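Local coordinates for protein esterase YbfF (Escherichia coli, PDB 3BF7) that probably hydrolyses ester and thioester bonds as an alpha/beta-hydrolase esterase whose helical cap helps form a substrate-binding crevice, at residues 21-26 with 51-56; 163-166 with 172-175; 83-88 with 93-98; 126-131 with 177-182. The protein carries 1 engineered substitution. All blocks are in the same frame, centred on the assembly; numbering follows the deposited sequence.

Interaction 1: 21-26 with 51-56; sequences LVHGLF and RNHGLS
His23 and His53 lean on each other obliquely, ring planes at 57°. CE1 of His23 does the touching, 3.6 Å from His53 CG and equally near its CB, and His53 CG lies at the edge of the His23 ring, near its plane. His23 CG sits between its backbone N and carbonyl carbon (chi1 68°), a turn that also carries ND1 round to the next peptide: ND1 donates to Gly24 O at 2.8 Å, with the acceptor in the imidazole plane. NE2 is hydrogen-bonded to Val50 N, and with both nitrogens engaged the ring can hardly rotate. His23 and Gly24 form the His-Gly pair that follows strand 19-22; in alpha/beta hydrolases the loop after this strand usually supplies a backbone N-H to the oxyanion hole, a role that is probable here too. His53 opens a type II' turn ending at Ser56, and its imidazole points toward residues 23-26. Phe26 N lies at the edge of that ring, in plane. Leu25 starts out away from the histidine, but with CG anti to its backbone N (chi1 -176°) its CD1 returns to 3.9 Å from His53 CE1. A weak hydrogen bond joins His53 ND1 to Gly27 O.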
loop_
_atom_site.group_PDB
_atom_site.type_symbol
_atom_site.label_atom_id
_atom_site.label_comp_id
_atom_site.label_asym_id
_atom_site.label_seq_id
_atom_site.Cartn_x
_atom_site.Cartn_y
_atom_site.Cartn_z
ATOM N N LEU A 21 -6.873 -5.066 -1.539
ATOM C CA LEU A 21 -5.669 -4.747 -0.774
ATOM C C LEU A 21 -4.639 -4.115 -1.703
ATOM O O LEU A 21 -4.336 -4.664 -2.768
ATOM C CB LEU A 21 -5.103 -6.025 -0.150
ATOM C CG LEU A 21 -6.039 -6.761 0.809
ATOM C CD1 LEU A 21 -5.520 -8.166 1.052
ATOM C CD2 LEU A 21 -6.160 -5.994 2.111
ATOM N N VAL A 22 -4.091 -2.977 -1.281
ATOM C CA VAL A 22 -3.130 -2.224 -2.084
ATOM C C VAL A 22 -1.828 -1.953 -1.324
ATOM O O VAL A 22 -1.816 -1.237 -0.323
ATOM C CB VAL A 22 -3.750 -0.873 -2.529
ATOM C CG1 VAL A 22 -2.890 -0.232 -3.605
ATOM C CG2 VAL A 22 -5.175 -1.088 -3.024
ATOM N N HIS A 23 -0.736 -2.524 -1.824
ATOM C CA HIS A 23 0.588 -2.389 -1.216
ATOM C C HIS A 23 1.240 -1.016 -1.398
ATOM O O HIS A 23 0.724 -0.154 -2.113
ATOM C CB HIS A 23 1.511 -3.463 -1.795
ATOM C CG HIS A 23 1.833 -3.250 -3.241
ATOM N ND1 HIS A 23 2.757 -2.321 -3.666
ATOM C CD2 HIS A 23 1.308 -3.797 -4.364
ATOM C CE1 HIS A 23 2.786 -2.303 -4.987
ATOM N NE2 HIS A 23 1.915 -3.189 -5.436
ATOM N N GLY A 24 2.400 -0.843 -0.765
ATOM C CA GLY A 24 3.132 0.412 -0.827
ATOM C C GLY A 24 4.317 0.418 -1.778
ATOM O O GLY A 24 4.552 -0.548 -2.509
ATOM N N LEU A 25 5.069 1.516 -1.763
ATOM C CA LEU A 25 6.223 1.672 -2.640
ATOM C C LEU A 25 7.214 0.515 -2.529
ATOM O O LEU A 25 7.575 0.085 -1.429
ATOM C CB LEU A 25 6.933 2.997 -2.342
ATOM C CG LEU A 25 8.112 3.353 -3.257
ATOM C CD1 LEU A 25 7.645 3.526 -4.700
ATOM C CD2 LEU A 25 8.764 4.628 -2.753
ATOM N N PHE A 26 7.645 0.030 -3.694
ATOM C CA PHE A 26 8.585 -1.083 -3.831
ATOM C C PHE A 26 7.978 -2.421 -3.421
ATOM O O PHE A 26 8.677 -3.431 -3.366
ATOM C CB PHE A 26 9.878 -0.834 -3.037
ATOM C CG PHE A 26 10.696 0.328 -3.541
ATOM C CD1 PHE A 26 11.121 0.386 -4.868
ATOM C CD2 PHE A 26 11.055 1.361 -2.680
ATOM C CE1 PHE A 26 11.891 1.457 -5.326
ATOM C CE2 PHE A 26 11.824 2.432 -3.130
ATOM C CZ PHE A 26 12.242 2.480 -4.452
ATOM N N ARG A 51 0.544 -0.017 -10.383
ATOM C CA ARG A 51 1.263 0.201 -11.631
ATOM C C ARG A 51 2.746 0.358 -11.308
ATOM O O ARG A 51 3.116 0.873 -10.248
ATOM C CB ARG A 51 0.747 1.449 -12.364
ATOM C CG ARG A 51 0.873 2.755 -11.590
ATOM C CD ARG A 51 0.685 3.963 -12.507
ATOM N NE ARG A 51 -0.604 3.932 -13.189
ATOM C CZ ARG A 51 -0.905 4.650 -14.267
ATOM N NH1 ARG A 51 -0.010 5.472 -14.802
ATOM N NH2 ARG A 51 -2.105 4.536 -14.821
ATOM N N ASN A 52 3.589 -0.121 -12.218
ATOM C CA ASN A 52 5.035 -0.049 -12.068
ATOM C C ASN A 52 5.602 -0.926 -10.958
ATOM O O ASN A 52 6.765 -0.772 -10.573
ATOM C CB ASN A 52 5.473 1.406 -11.877
ATOM C CG ASN A 52 5.228 2.248 -13.113
ATOM O OD1 ASN A 52 4.629 3.325 -13.041
ATOM N ND2 ASN A 52 5.685 1.758 -14.259
ATOM N N HIS A 53 4.781 -1.845 -10.455
ATOM C CA HIS A 53 5.195 -2.792 -9.419
ATOM C C HIS A 53 4.761 -4.201 -9.816
ATOM O O HIS A 53 3.849 -4.375 -10.630
ATOM C CB HIS A 53 4.564 -2.451 -8.061
ATOM C CG HIS A 53 5.005 -1.134 -7.502
ATOM N ND1 HIS A 53 5.879 -1.015 -6.442
ATOM C CD2 HIS A 53 4.704 0.127 -7.884
ATOM C CE1 HIS A 53 6.097 0.267 -6.194
ATOM N NE2 HIS A 53 5.394 0.979 -7.055
ATOM N N GLY A 54 5.418 -5.198 -9.227
ATOM C CA GLY A 54 5.079 -6.584 -9.498
ATOM C C GLY A 54 4.970 -6.889 -10.972
ATOM O O GLY A 54 5.879 -6.571 -11.741
ATOM N N LEU A 55 3.864 -7.511 -11.366
ATOM C CA LEU A 55 3.651 -7.839 -12.764
ATOM C C LEU A 55 2.559 -6.981 -13.396
ATOM O O LEU A 55 1.942 -7.372 -14.386
ATOM C CB LEU A 55 3.360 -9.339 -12.926
ATOM C CG LEU A 55 4.579 -10.243 -12.669
ATOM C CD1 LEU A 55 4.155 -11.702 -12.716
ATOM C CD2 LEU A 55 5.682 -9.971 -13.695
ATOM N N SER A 56 2.311 -5.809 -12.817
ATOM C CA SER A 56 1.347 -4.887 -13.404
ATOM C C SER A 56 2.060 -4.125 -14.521
ATOM O O SER A 56 3.291 -4.112 -14.593
ATOM C CB SER A 56 0.810 -3.903 -12.361
ATOM O OG SER A 56 -0.404 -4.388 -11.816
#

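Interaction 2: 163-166 with 172-175; sequences LKSF and RFNV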
loop_
_atom_site.group_PDB
_atom_site.type_symbol
_atom_site.label_atom_id
_atom_site.label_comp_id
_atom_site.label_asym_id
_atom_site.label_seq_id
_atom_site.Cartn_x
_atom_site.Cartn_y
_atom_site.Cartn_z
ATOM N N LEU A 163 13.652 -7.615 -1.615
ATOM C CA LEU A 163 14.035 -8.807 -2.356
ATOM C C LEU A 163 12.862 -9.657 -2.835
ATOM O O LEU A 163 13.028 -10.497 -3.722
ATOM C CB LEU A 163 15.010 -9.648 -1.528
ATOM C CG LEU A 163 16.400 -9.019 -1.391
ATOM C CD1 LEU A 163 17.256 -9.853 -0.448
ATOM C CD2 LEU A 163 17.057 -8.923 -2.764
ATOM N N LYS A 164 11.680 -9.448 -2.264
ATOM C CA LYS A 164 10.509 -10.191 -2.710
ATOM C C LYS A 164 10.271 -9.831 -4.175
ATOM O O LYS A 164 9.659 -10.596 -4.921
ATOM C CB LYS A 164 9.279 -9.815 -1.883
ATOM C CG LYS A 164 9.332 -10.256 -0.430
ATOM C CD LYS A 164 9.308 -11.768 -0.305
ATOM C CE LYS A 164 9.208 -12.196 1.152
ATOM N NZ LYS A 164 9.042 -13.670 1.278
ATOM N N SER A 165 10.767 -8.662 -4.579
ATOM C CA SER A 165 10.613 -8.190 -5.949
ATOM C C SER A 165 11.842 -8.441 -6.820
ATOM O O SER A 165 11.932 -7.922 -7.932
ATOM C CB SER A 165 10.270 -6.697 -5.955
ATOM O OG SER A 165 8.946 -6.479 -5.500
ATOM N N PHE A 166 12.793 -9.223 -6.317
ATOM C CA PHE A 166 13.986 -9.540 -7.091
ATOM C C PHE A 166 13.790 -10.957 -7.617
ATOM O O PHE A 166 13.849 -11.922 -6.857
ATOM C CB PHE A 166 15.243 -9.472 -6.217
ATOM C CG PHE A 166 16.526 -9.539 -6.998
ATOM C CD1 PHE A 166 16.863 -8.526 -7.889
ATOM C CD2 PHE A 166 17.390 -10.620 -6.857
ATOM C CE1 PHE A 166 18.040 -8.586 -8.631
ATOM C CE2 PHE A 166 18.573 -10.690 -7.596
ATOM C CZ PHE A 166 18.897 -9.671 -8.484
ATOM N N ARG A 172 11.238 -6.398 -10.096
ATOM C CA ARG A 172 9.876 -6.409 -10.614
ATOM C C ARG A 172 9.342 -4.990 -10.774
ATOM O O ARG A 172 8.554 -4.717 -11.682
ATOM C CB ARG A 172 8.963 -7.220 -9.686
ATOM C CG ARG A 172 9.079 -8.738 -9.860
ATOM C CD ARG A 172 8.431 -9.170 -11.168
ATOM N NE ARG A 172 8.785 -10.520 -11.608
ATOM C CZ ARG A 172 8.134 -11.630 -11.268
ATOM N NH1 ARG A 172 7.079 -11.579 -10.467
ATOM N NH2 ARG A 172 8.523 -12.798 -11.765
ATOM N N PHE A 173 9.764 -4.084 -9.893
ATOM C CA PHE A 173 9.301 -2.708 -9.995
ATOM C C PHE A 173 10.120 -1.902 -11.006
ATOM O O PHE A 173 11.263 -2.241 -11.320
ATOM C CB PHE A 173 9.259 -2.025 -8.612
ATOM C CG PHE A 173 10.430 -2.334 -7.719
ATOM C CD1 PHE A 173 11.711 -1.909 -8.047
ATOM C CD2 PHE A 173 10.241 -3.025 -6.524
ATOM C CE1 PHE A 173 12.787 -2.161 -7.193
ATOM C CE2 PHE A 173 11.307 -3.280 -5.667
ATOM C CZ PHE A 173 12.582 -2.848 -6.004
ATOM N N ASN A 174 9.501 -0.846 -11.524
ATOM C CA ASN A 174 10.083 0.026 -12.547
ATOM C C ASN A 174 10.943 1.107 -11.901
ATOM O O ASN A 174 10.480 2.224 -11.665
ATOM C CB ASN A 174 8.937 0.658 -13.339
ATOM C CG ASN A 174 9.396 1.322 -14.614
ATOM O OD1 ASN A 174 10.590 1.510 -14.840
ATOM N ND2 ASN A 174 8.441 1.690 -15.457
ATOM N N VAL A 175 12.205 0.783 -11.647
ATOM C CA VAL A 175 13.104 1.703 -10.964
ATOM C C VAL A 175 13.243 3.112 -11.545
ATOM O O VAL A 175 13.100 4.091 -10.815
ATOM C CB VAL A 175 14.504 1.069 -10.787
ATOM C CG1 VAL A 175 15.397 1.995 -9.972
ATOM C CG2 VAL A 175 14.371 -0.282 -10.091
#
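The foot of the small beta hairpin 166-167/170-171, within the helical region inserted between strands 106-112 and 198-201 that is consistent with the cap, is closed where Ser165 meets Arg172 and Phe173. One backbone bond ties the two sides: Arg172 N donates to Ser165 O at 2.7 Å, with an angle of 154° at the hydrogen and the donor in the carbonyl plane. Ser165 is the third residue of a type I turn from Leu163 to Phe166, in which Phe166 N bonds to Leu163 O at 2.9 Å, and this turn leads from helix 156-163 into the first hairpin strand. The side chains add van der Waals contact beside the bond. Arg172 CG, beside its own backbone N (chi1 -79°), lies 3.5 Å from Ser165 O; the bend at chi2 then turns the rest of the chain away. Phe173 has its CG between the backbone N and the carbonyl carbon (chi1 41°), which swings the ring back toward Ser165, and CB of the serine rests obliquely 3.6 Å from Phe173 CE2. Val175 CG2 lies at the edge of the same ring, in plane, while Phe26 meets it edge-to-face and Trp171 meets it with nearly parallel planes. Asn174, the N-cap of helix 175-180, follows at once. Since the single polar link uses main-chain atoms alone, it does not itself need particular side chains; what Ser165 and Phe173 contribute to each other is van der Waals contact in a buried setting.

Interaction 3: 83-88 with 93-98; sequences ATFIGH and KAVMAL
The Phe85 ring carries Leu98 on one face: CD2 of the leucine stands 3.7 Å from the ring centroid, only 20° off the normal, a CH-pi contact displaced toward CZ, which is 3.5 Å from CD2. Val95 CG2 comes at the same ring obliquely. CG of the leucine anti to the backbone N (chi1 180°), together with chi2 near 61°, turns CD2 onto the ring, and the two side chains cross at about a right angle. Nearer the backbone, Val95 CG1 presses on Phe85 CB at 3.4 Å. Gly87, with no side chain, lets the helix come close: Val95 CG2 lies 4.3 Å from Gly87 N. This glycine begins what is probably the nucleophile elbow, the sharp strand-to-helix turn of alpha/beta hydrolases, ahead of helix 90-101. Were Phe85 replaced by an alanine, Leu98 CD2 would lose the face it rests on, and a gap would probably open between strand and helix. The segment axes approach to 7.5 Å and run roughly antiparallel, at 142°, as in the first half of the beta-alpha-beta unit completed by strand 106-112. Phe85 also touches Leu75 of helix 64-78 and Val20 of strand 19-22, while Val95 and Leu98 reach Leu109 and Ile106 on strand 106-112.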
loop_
_atom_site.group_PDB
_atom_site.type_symbol
_atom_site.label_atom_id
_atom_site.label_comp_id
_atom_site.label_asym_id
_atom_site.label_seq_id
_atom_site.Cartn_x
_atom_site.Cartn_y
_atom_site.Cartn_z
ATOM N N ALA A 83 -16.363 -1.788 -3.273
ATOM C CA ALA A 83 -15.492 -2.616 -2.458
ATOM C C ALA A 83 -14.893 -1.839 -1.305
ATOM O O ALA A 83 -14.864 -0.610 -1.312
ATOM C CB ALA A 83 -14.369 -3.192 -3.316
ATOM N N THR A 84 -14.445 -2.577 -0.300
ATOM C CA THR A 84 -13.767 -1.990 0.841
ATOM C C THR A 84 -12.305 -2.009 0.409
ATOM O O THR A 84 -11.846 -2.979 -0.194
ATOM C CB THR A 84 -13.978 -2.846 2.100
ATOM O OG1 THR A 84 -15.291 -2.592 2.611
ATOM C CG2 THR A 84 -12.942 -2.527 3.174
ATOM N N PHE A 85 -11.583 -0.932 0.696
ATOM C CA PHE A 85 -10.184 -0.823 0.308
ATOM C C PHE A 85 -9.262 -0.693 1.506
ATOM O O PHE A 85 -9.531 0.083 2.427
ATOM C CB PHE A 85 -9.987 0.396 -0.594
ATOM C CG PHE A 85 -10.506 0.210 -1.991
ATOM C CD1 PHE A 85 -9.648 -0.178 -3.016
ATOM C CD2 PHE A 85 -11.849 0.424 -2.288
ATOM C CE1 PHE A 85 -10.119 -0.351 -4.315
ATOM C CE2 PHE A 85 -12.329 0.250 -3.585
ATOM C CZ PHE A 85 -11.459 -0.135 -4.598
ATOM N N ILE A 86 -8.172 -1.450 1.475
ATOM C CA ILE A 86 -7.162 -1.420 2.528
ATOM C C ILE A 86 -5.827 -1.169 1.832
ATOM O O ILE A 86 -5.396 -1.969 1.001
ATOM C CB ILE A 86 -7.091 -2.766 3.285
ATOM C CG1 ILE A 86 -8.443 -3.068 3.937
ATOM C CG2 ILE A 86 -5.984 -2.722 4.332
ATOM C CD1 ILE A 86 -8.501 -4.397 4.676
ATOM N N GLY A 87 -5.177 -0.058 2.158
ATOM C CA GLY A 87 -3.913 0.246 1.517
ATOM C C GLY A 87 -2.823 0.648 2.482
ATOM O O GLY A 87 -3.071 1.341 3.478
ATOM N N HIS A 88 -1.607 0.198 2.190
ATOM C CA HIS A 88 -0.448 0.531 3.002
ATOM C C HIS A 88 0.391 1.610 2.321
ATOM O O HIS A 88 0.755 1.475 1.148
ATOM C CB HIS A 88 0.442 -0.694 3.218
ATOM C CG HIS A 88 1.724 -0.381 3.924
ATOM N ND1 HIS A 88 2.963 -0.607 3.361
ATOM C CD2 HIS A 88 1.957 0.161 5.144
ATOM C CE1 HIS A 88 3.902 -0.215 4.206
ATOM N NE2 HIS A 88 3.319 0.255 5.293
ATOM N N LYS A 93 -2.410 5.950 0.051
ATOM C CA LYS A 93 -2.641 7.224 -0.621
ATOM C C LYS A 93 -3.491 7.006 -1.881
ATOM O O LYS A 93 -4.359 7.818 -2.190
ATOM C CB LYS A 93 -1.312 7.910 -0.961
ATOM C CG LYS A 93 -0.800 8.812 0.161
ATOM C CD LYS A 93 0.549 9.430 -0.176
ATOM C CE LYS A 93 0.938 10.508 0.829
ATOM N NZ LYS A 93 2.281 11.079 0.519
ATOM N N ALA A 94 -3.270 5.903 -2.593
ATOM C CA ALA A 94 -4.066 5.620 -3.786
ATOM C C ALA A 94 -5.534 5.415 -3.398
ATOM O O ALA A 94 -6.443 5.911 -4.069
ATOM C CB ALA A 94 -3.531 4.379 -4.494
ATOM N N VAL A 95 -5.760 4.686 -2.310
ATOM C CA VAL A 95 -7.110 4.422 -1.833
ATOM C C VAL A 95 -7.774 5.707 -1.341
ATOM O O VAL A 95 -8.963 5.927 -1.579
ATOM C CB VAL A 95 -7.082 3.363 -0.710
ATOM C CG1 VAL A 95 -8.420 3.313 0.017
ATOM C CG2 VAL A 95 -6.736 2.003 -1.310
ATOM N N MET A 96 -7.018 6.556 -0.651
ATOM C CA MET A 96 -7.591 7.813 -0.192
ATOM C C MET A 96 -7.945 8.684 -1.399
ATOM O O MET A 96 -8.979 9.349 -1.406
ATOM C CB MET A 96 -6.627 8.555 0.737
ATOM C CG MET A 96 -6.478 7.887 2.099
ATOM S SD MET A 96 -5.481 8.821 3.281
ATOM C CE MET A 96 -3.837 8.610 2.586
ATOM N N ALA A 97 -7.095 8.678 -2.422
ATOM C CA ALA A 97 -7.360 9.465 -3.621
ATOM C C ALA A 97 -8.614 8.954 -4.330
ATOM O O ALA A 97 -9.321 9.725 -4.984
ATOM C CB ALA A 97 -6.162 9.409 -4.562
ATOM N N LEU A 98 -8.890 7.658 -4.201
ATOM C CA LEU A 98 -10.067 7.079 -4.832
ATOM C C LEU A 98 -11.350 7.690 -4.271
ATOM O O LEU A 98 -12.349 7.786 -4.982
ATOM C CB LEU A 98 -10.087 5.559 -4.639
ATOM C CG LEU A 98 -11.281 4.818 -5.258
ATOM C CD1 LEU A 98 -11.315 5.028 -6.766
ATOM C CD2 LEU A 98 -11.179 3.336 -4.929
#

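Interaction 4: 126-131 with 177-182; sequences EIFAAI and VLWDQY
Leu178, Trp179 and Tyr182 gather in turn round the ring of Phe128. Leu178 comes first and marginally, its O 3.8 Å from Phe128 CZ and its CB farther from that atom, at 4.2 Å. Trp179 follows as the principal partner: its six-membered ring stands on edge over the phenyl face in a T-shaped pair, planes at 89° and centroids 4.9 Å apart. CE3 is the atom aimed at the ring, held above its centre and 3.5 Å from Phe128 CG. With CG anti to its backbone N (chi1 173°), the indole is carried out over the phenyl group, and Arg122 adds a cation-pi contact to it. Beyond the helix end, Tyr182 receives the edge of Phe128 in an offset edge-to-face pair, Phe128 CE2 lying 3.8 Å from Tyr182 CD1. The tyrosine hydroxyl is hydrogen-bonded to His124 ND1 and Arg123 N, which fixes the far end of that ring. With a valine in place of Phe128, the indole of Trp179 would probably be freer to turn and Tyr182 would lose its edge partner. The contact thus joins helix 125-136 to the end of helix 175-180 and the start of helix 182-186; Phe26 meets Phe128 edge-to-face, and neighbouring Ile127 packs on helix 156-163.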
loop_
_atom_site.group_PDB
_atom_site.type_symbol
_atom_site.label_atom_id
_atom_site.label_comp_id
_atom_site.label_asym_id
_atom_site.label_seq_id
_atom_site.Cartn_x
_atom_site.Cartn_y
_atom_site.Cartn_z
ATOM N N GLU A 126 18.963 5.790 -0.054
ATOM C CA GLU A 126 19.848 4.660 0.194
ATOM C C GLU A 126 19.252 3.374 -0.370
ATOM O O GLU A 126 19.981 2.496 -0.836
ATOM C CB GLU A 126 20.126 4.547 1.691
ATOM C CG GLU A 126 20.809 5.797 2.224
ATOM C CD GLU A 126 20.896 5.833 3.728
ATOM O OE1 GLU A 126 21.837 5.232 4.282
ATOM O OE2 GLU A 126 20.016 6.461 4.352
ATOM N N ILE A 127 17.927 3.267 -0.332
ATOM C CA ILE A 127 17.249 2.103 -0.893
ATOM C C ILE A 127 17.460 2.106 -2.417
ATOM O O ILE A 127 17.781 1.071 -3.003
ATOM C CB ILE A 127 15.742 2.116 -0.524
ATOM C CG1 ILE A 127 15.577 1.680 0.936
ATOM C CG2 ILE A 127 14.953 1.206 -1.458
ATOM C CD1 ILE A 127 14.175 1.852 1.478
ATOM N N PHE A 128 17.304 3.264 -3.055
ATOM C CA PHE A 128 17.533 3.355 -4.496
ATOM C C PHE A 128 18.990 3.005 -4.812
ATOM O O PHE A 128 19.272 2.336 -5.804
ATOM C CB PHE A 128 17.227 4.767 -5.008
ATOM C CG PHE A 128 15.787 4.986 -5.398
ATOM C CD1 PHE A 128 15.260 4.397 -6.548
ATOM C CD2 PHE A 128 14.968 5.817 -4.639
ATOM C CE1 PHE A 128 13.938 4.639 -6.935
ATOM C CE2 PHE A 128 13.648 6.064 -5.016
ATOM C CZ PHE A 128 13.133 5.475 -6.168
ATOM N N ALA A 129 19.913 3.457 -3.965
ATOM C CA ALA A 129 21.332 3.173 -4.171
ATOM C C ALA A 129 21.593 1.668 -4.087
ATOM O O ALA A 129 22.365 1.115 -4.874
ATOM C CB ALA A 129 22.170 3.914 -3.132
ATOM N N ALA A 130 20.948 1.011 -3.129
ATOM C CA ALA A 130 21.103 -0.430 -2.948
ATOM C C ALA A 130 20.540 -1.179 -4.152
ATOM O O ALA A 130 21.147 -2.132 -4.647
ATOM C CB ALA A 130 20.393 -0.874 -1.677
ATOM N N ILE A 131 19.367 -0.750 -4.609
ATOM C CA ILE A 131 18.715 -1.362 -5.760
ATOM C C ILE A 131 19.606 -1.241 -6.995
ATOM O O ILE A 131 19.807 -2.212 -7.730
ATOM C CB ILE A 131 17.347 -0.681 -6.018
ATOM C CG1 ILE A 131 16.359 -1.103 -4.926
ATOM C CG2 ILE A 131 16.820 -1.032 -7.404
ATOM C CD1 ILE A 131 15.066 -0.320 -4.924
ATOM N N VAL A 177 11.237 4.895 -13.341
ATOM C CA VAL A 177 10.006 5.655 -13.177
ATOM C C VAL A 177 9.745 5.996 -11.714
ATOM O O VAL A 177 9.319 7.109 -11.404
ATOM C CB VAL A 177 8.802 4.893 -13.774
ATOM C CG1 VAL A 177 7.503 5.601 -13.422
ATOM C CG2 VAL A 177 8.950 4.816 -15.291
ATOM N N LEU A 178 10.002 5.053 -10.811
ATOM C CA LEU A 178 9.789 5.331 -9.395
ATOM C C LEU A 178 10.736 6.438 -8.936
ATOM O O LEU A 178 10.400 7.227 -8.052
ATOM C CB LEU A 178 9.983 4.062 -8.561
ATOM C CG LEU A 178 8.962 2.958 -8.877
ATOM C CD1 LEU A 178 9.195 1.770 -7.958
ATOM C CD2 LEU A 178 7.542 3.491 -8.714
ATOM N N TRP A 179 11.917 6.505 -9.544
ATOM C CA TRP A 179 12.874 7.552 -9.205
ATOM C C TRP A 179 12.395 8.883 -9.777
ATOM O O TRP A 179 12.290 9.881 -9.067
ATOM C CB TRP A 179 14.258 7.225 -9.774
ATOM C CG TRP A 179 15.253 8.340 -9.594
ATOM C CD1 TRP A 179 15.540 9.340 -10.482
ATOM C CD2 TRP A 179 16.063 8.583 -8.441
ATOM N NE1 TRP A 179 16.482 10.190 -9.951
ATOM C CE2 TRP A 179 16.820 9.748 -8.698
ATOM C CE3 TRP A 179 16.223 7.930 -7.213
ATOM C CZ2 TRP A 179 17.726 10.273 -7.772
ATOM C CZ3 TRP A 179 17.123 8.452 -6.293
ATOM C CH2 TRP A 179 17.862 9.613 -6.578
ATOM N N ASP A 180 12.090 8.886 -11.068
ATOM C CA ASP A 180 11.642 10.097 -11.738
ATOM C C ASP A 180 10.385 10.701 -11.116
ATOM O O ASP A 180 10.271 11.920 -10.982
ATOM C CB ASP A 180 11.376 9.801 -13.212
ATOM C CG ASP A 180 10.948 11.029 -13.976
ATOM O OD1 ASP A 180 11.798 11.916 -14.193
ATOM O OD2 ASP A 180 9.762 11.114 -14.346
ATOM N N GLN A 181 9.449 9.844 -10.728
ATOM C CA GLN A 181 8.184 10.290 -10.162
ATOM C C GLN A 181 8.159 10.327 -8.639
ATOM O O GLN A 181 7.121 10.605 -8.041
ATOM C CB GLN A 181 7.065 9.376 -10.669
ATOM C CG GLN A 181 6.951 9.349 -12.182
ATOM C CD GLN A 181 6.293 10.594 -12.724
ATOM O OE1 GLN A 181 5.080 10.754 -12.620
ATOM N NE2 GLN A 181 7.092 11.494 -13.291
ATOM N N TYR A 182 9.303 10.077 -8.012
ATOM C CA TYR A 182 9.374 10.045 -6.556
ATOM C C TYR A 182 8.701 11.207 -5.824
ATOM O O TYR A 182 7.972 10.986 -4.859
ATOM C CB TYR A 182 10.829 9.931 -6.101
ATOM C CG TYR A 182 10.968 9.672 -4.620
ATOM C CD1 TYR A 182 10.750 8.400 -4.087
ATOM C CD2 TYR A 182 11.291 10.706 -3.746
ATOM C CE1 TYR A 182 10.852 8.164 -2.718
ATOM C CE2 TYR A 182 11.394 10.484 -2.375
ATOM C CZ TYR A 182 11.174 9.213 -1.868
ATOM O OH TYR A 182 11.273 9.008 -0.509
#

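How the interactions relate
All four contacts are buried, with Trp179 of interaction 4 the exposed residue. Interactions 1 and 3 belong to the hydrolase core, their centres about 8 Å from the centre of the chain, and share its sheet: strands 19-22 and 83-88 are neighbours, with Val22 N 2.8 Å from Ile86 O. Interactions 2 and 4 lie farther out among the inserted helices, interaction 2 nested in the loop that interaction 4 closes. Chemistry follows place. Interaction 3 is aliphatic-on-aromatic on one side of the sheet, interaction 1 brings polar imidazoles to the loop beyond it, interaction 2 hangs on one backbone bond, and interaction 4 is an aromatic cluster. Phe26 links the core loop to both outer contacts, which interaction 3 does not touch.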